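Local coordinates for protein adenylate kinase (Desulfovibrio gigas, PDB 2XB4) that probably catalyses the reversible transfer of the terminal phosphate of ATP to AMP, and binds a zinc ion, at residues M1-N9 / G79-R87. Residues are numbered along the deposited sequence; the frame is centred on the assembly and turned at random.
Sequences MNILIFGPN and GWLLDGFPR. With SRT (S,R meso-tartaric acid), chain C.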
loop_
_atom_site.group_PDB
_atom_site.type_symbol
_atom_site.label_atom_id
_atom_site.label_comp_id
_atom_site.label_asym_id
_atom_site.label_seq_id
_atom_site.Cartn_x
_atom_site.Cartn_y
_atom_site.Cartn_z
ATOM N N MET A 1 3.497 -17.836 36.708
ATOM C CA MET A 1 2.414 -16.846 36.477
ATOM C C MET A 1 1.830 -17.098 35.091
ATOM O O MET A 1 2.524 -16.942 34.096
ATOM C CB MET A 1 2.985 -15.425 36.517
ATOM C CG MET A 1 1.949 -14.333 36.666
ATOM S SD MET A 1 2.674 -12.676 36.278
ATOM C CE MET A 1 3.164 -12.062 37.908
ATOM N N ASN A 2 0.530 -17.398 35.048
ATOM C CA ASN A 2 -0.225 -17.645 33.861
ATOM C C ASN A 2 -1.331 -16.606 33.680
ATOM O O ASN A 2 -2.111 -16.333 34.583
ATOM C CB ASN A 2 -0.827 -19.043 33.888
ATOM C CG ASN A 2 0.243 -20.163 33.941
ATOM O OD1 ASN A 2 1.364 -20.008 33.453
ATOM N ND2 ASN A 2 -0.123 -21.294 34.555
ATOM N N ILE A 3 -1.336 -15.972 32.507
ATOM C CA ILE A 3 -2.287 -14.851 32.240
ATOM C C ILE A 3 -3.040 -15.049 30.902
ATOM O O ILE A 3 -2.382 -15.488 29.931
ATOM C CB ILE A 3 -1.468 -13.539 32.150
ATOM C CG1 ILE A 3 -0.670 -13.350 33.452
ATOM C CG2 ILE A 3 -2.414 -12.343 31.827
ATOM C CD1 ILE A 3 0.238 -12.048 33.534
ATOM N N LEU A 4 -4.375 -14.776 30.844
ATOM C CA LEU A 4 -5.159 -14.731 29.582
ATOM C C LEU A 4 -5.374 -13.227 29.350
ATOM O O LEU A 4 -5.640 -12.531 30.325
ATOM C CB LEU A 4 -6.615 -15.291 29.754
ATOM C CG LEU A 4 -6.740 -16.796 29.607
ATOM C CD1 LEU A 4 -6.178 -17.356 30.883
ATOM C CD2 LEU A 4 -8.207 -17.171 29.476
ATOM N N ILE A 5 -5.205 -12.727 28.140
ATOM C CA ILE A 5 -5.508 -11.321 27.873
ATOM C C ILE A 5 -6.588 -11.216 26.794
ATOM O O ILE A 5 -6.553 -11.938 25.771
ATOM C CB ILE A 5 -4.202 -10.531 27.497
ATOM C CG1 ILE A 5 -4.452 -8.997 27.358
ATOM C CG2 ILE A 5 -3.517 -11.128 26.246
ATOM C CD1 ILE A 5 -3.077 -8.205 27.401
ATOM N N PHE A 6 -7.568 -10.326 27.027
ATOM C CA PHE A 6 -8.592 -10.052 26.028
ATOM C C PHE A 6 -8.594 -8.535 25.632
ATOM O O PHE A 6 -8.557 -7.638 26.501
ATOM C CB PHE A 6 -10.002 -10.378 26.588
ATOM C CG PHE A 6 -10.230 -11.847 26.937
ATOM C CD1 PHE A 6 -10.709 -12.745 25.966
ATOM C CD2 PHE A 6 -9.920 -12.328 28.203
ATOM C CE1 PHE A 6 -10.987 -14.121 26.290
ATOM C CE2 PHE A 6 -10.132 -13.664 28.557
ATOM C CZ PHE A 6 -10.656 -14.592 27.632
ATOM N N GLY A 7 -8.821 -8.257 24.346
ATOM C CA GLY A 7 -9.181 -6.879 23.960
ATOM C C GLY A 7 -9.485 -6.849 22.449
ATOM O O GLY A 7 -9.007 -7.747 21.711
ATOM N N PRO A 8 -10.254 -5.853 21.994
ATOM C CA PRO A 8 -10.680 -5.780 20.591
ATOM C C PRO A 8 -9.524 -5.211 19.769
ATOM O O PRO A 8 -8.602 -4.591 20.353
ATOM C CB PRO A 8 -11.763 -4.697 20.597
ATOM C CG PRO A 8 -11.458 -3.819 21.794
ATOM C CD PRO A 8 -10.871 -4.805 22.848
ATOM N N ASN A 9 -9.600 -5.363 18.456
ATOM C CA ASN A 9 -8.721 -4.562 17.603
ATOM C C ASN A 9 -8.910 -3.072 17.877
ATOM O O ASN A 9 -10.054 -2.637 18.073
ATOM C CB ASN A 9 -9.024 -4.872 16.122
ATOM C CG ASN A 9 -8.474 -6.296 15.689
ATOM O OD1 ASN A 9 -7.645 -6.956 16.376
ATOM N ND2 ASN A 9 -8.896 -6.719 14.572
ATOM N N GLY A 79 5.808 -19.833 32.639
ATOM C CA GLY A 79 4.800 -18.810 32.764
ATOM C C GLY A 79 4.373 -18.444 31.380
ATOM O O GLY A 79 5.206 -18.463 30.449
ATOM N N TRP A 80 3.072 -18.178 31.196
ATOM C CA TRP A 80 2.654 -17.812 29.835
ATOM C C TRP A 80 1.653 -16.669 29.840
ATOM O O TRP A 80 0.934 -16.425 30.858
ATOM C CB TRP A 80 2.065 -19.027 29.087
ATOM C CG TRP A 80 1.132 -19.970 29.909
ATOM C CD1 TRP A 80 1.501 -21.179 30.482
ATOM C CD2 TRP A 80 -0.252 -19.802 30.180
ATOM N NE1 TRP A 80 0.394 -21.782 31.083
ATOM C CE2 TRP A 80 -0.700 -20.969 30.863
ATOM C CE3 TRP A 80 -1.225 -18.806 29.815
ATOM C CZ2 TRP A 80 -2.032 -21.123 31.268
ATOM C CZ3 TRP A 80 -2.504 -19.000 30.187
ATOM C CH2 TRP A 80 -2.909 -20.125 30.947
ATOM N N LEU A 81 1.561 -15.996 28.688
ATOM C CA LEU A 81 0.511 -15.008 28.407
ATOM C C LEU A 81 -0.196 -15.451 27.142
ATOM O O LEU A 81 0.415 -15.490 26.063
ATOM C CB LEU A 81 1.122 -13.616 28.159
ATOM C CG LEU A 81 0.149 -12.487 27.652
ATOM C CD1 LEU A 81 -0.883 -12.087 28.763
ATOM C CD2 LEU A 81 1.057 -11.268 27.218
ATOM N N LEU A 82 -1.440 -15.858 27.280
ATOM C CA LEU A 82 -2.235 -16.431 26.124
ATOM C C LEU A 82 -3.117 -15.349 25.536
ATOM O O LEU A 82 -3.925 -14.769 26.248
ATOM C CB LEU A 82 -3.065 -17.628 26.671
ATOM C CG LEU A 82 -3.928 -18.388 25.629
ATOM C CD1 LEU A 82 -3.124 -18.890 24.357
ATOM C CD2 LEU A 82 -4.852 -19.460 26.230
ATOM N N ASP A 83 -2.961 -15.063 24.235
ATOM C CA ASP A 83 -3.485 -13.873 23.608
ATOM C C ASP A 83 -4.209 -14.374 22.340
ATOM O O ASP A 83 -3.603 -14.955 21.477
ATOM C CB ASP A 83 -2.256 -13.021 23.305
ATOM C CG ASP A 83 -2.547 -11.780 22.553
ATOM O OD1 ASP A 83 -3.708 -11.578 22.169
ATOM O OD2 ASP A 83 -1.599 -10.960 22.352
ATOM N N GLY A 84 -5.490 -14.108 22.225
ATOM C CA GLY A 84 -6.225 -14.267 20.995
ATOM C C GLY A 84 -7.083 -15.521 20.982
ATOM O O GLY A 84 -7.833 -15.774 20.025
ATOM N N PHE A 85 -6.952 -16.311 22.046
ATOM C CA PHE A 85 -7.778 -17.529 22.226
ATOM C C PHE A 85 -8.100 -17.548 23.720
ATOM O O PHE A 85 -7.177 -17.354 24.515
ATOM C CB PHE A 85 -6.990 -18.782 21.808
ATOM C CG PHE A 85 -7.765 -19.987 21.862
ATOM C CD1 PHE A 85 -7.935 -20.606 23.065
ATOM C CD2 PHE A 85 -8.427 -20.483 20.741
ATOM C CE1 PHE A 85 -8.684 -21.725 23.169
ATOM C CE2 PHE A 85 -9.227 -21.638 20.819
ATOM C CZ PHE A 85 -9.358 -22.282 22.033
ATOM N N PRO A 86 -9.373 -17.805 24.123
ATOM C CA PRO A 86 -10.530 -18.233 23.328
ATOM C C PRO A 86 -11.253 -17.047 22.689
ATOM O O PRO A 86 -11.152 -15.909 23.184
ATOM C CB PRO A 86 -11.426 -18.937 24.379
ATOM C CG PRO A 86 -11.082 -18.171 25.663
ATOM C CD PRO A 86 -9.660 -17.781 25.577
ATOM N N ARG A 87 -12.042 -17.320 21.674
ATOM C CA ARG A 87 -12.829 -16.235 21.065
ATOM C C ARG A 87 -14.335 -16.323 21.357
ATOM O O ARG A 87 -15.109 -15.366 21.078
ATOM C CB ARG A 87 -12.659 -16.261 19.536
ATOM C CG ARG A 87 -11.219 -15.817 19.081
ATOM C CD ARG A 87 -11.295 -15.831 17.533
ATOM N NE ARG A 87 -11.505 -14.473 16.975
ATOM C CZ ARG A 87 -11.974 -14.248 15.721
ATOM N NH1 ARG A 87 -12.333 -15.322 14.947
ATOM N NH2 ARG A 87 -12.081 -12.993 15.218
HETATM O O1 SRT C . -4.738 -1.345 18.346
HETATM O O11 SRT C . -2.763 -2.305 18.898
HETATM C C1 SRT C . -3.939 -2.315 18.447
HETATM C C2 SRT C . -4.683 -3.556 18.206
HETATM O O2 SRT C . -5.399 -3.715 16.997
HETATM C C3 SRT C . -4.448 -4.698 19.129
HETATM O O3 SRT C . -5.511 -4.176 19.970
HETATM C C4 SRT C . -4.879 -5.990 18.578
HETATM O O4 SRT C . -4.036 -6.629 17.929
HETATM O O41 SRT C . -6.038 -6.360 18.798
HETATM O O HOH W 1 -6.389 -11.324 23.049
HETATM O O HOH W 2 -7.242 -14.354 24.877
#
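N2 lies flat over one face of the W80 indole, a worked example of a flat amide stacked on an aromatic ring across two neighbouring parallel strands. Its amide and the ring planes are only 10° apart, and CB sits 3.6 Å from the centroid of the six-membered ring, a CH-pi contact close to the ring normal. The ring reaches this place because W80 CG stands between its own backbone N and carbonyl carbon (chi1 41°), which swings the indole toward N2. The side-chain ND2 of N2 is hydrogen-bonded to K105 O. On the side of the sheet that carries N2, W80, L4 and L82, L4 CD1 comes to the edge of the indole at CZ3, and L4 CD2 reaches toward P86 CD.

On the opposite side, with I3, I5, L81 and D83, one methyl, L81 CD1, fills the hollow between I3 and I5: it presses on I3 CG2 at a tight 3.4 Å and on I5 CG2 at 3.8 Å. I5 CG2 in turn rests on D83 CB. Between the faces, backbone hydrogen bonds from I3 N to W80 O and L82 N to I3 O, both 2.8 Å, and from I5 N to L82 O, 3.1 Å, join two inner strands of the parallel CORE sheet, order 2-3-1-4-5, of the P-loop nucleoside monophosphate kinases.

Beyond these bonds the strands part and water enters. One molecule donates to I5 O and D83 OD1, the carboxylate oxygen that also forms a salt bridge with K13 of the predicted ATP site; another links I5 O to G84 N. P86, which follows a cis F85-P86 peptide and belongs to the predicted AMP site, has CD 3.9 Å from F6 CZ, while P86 O lies at the phenyl edge.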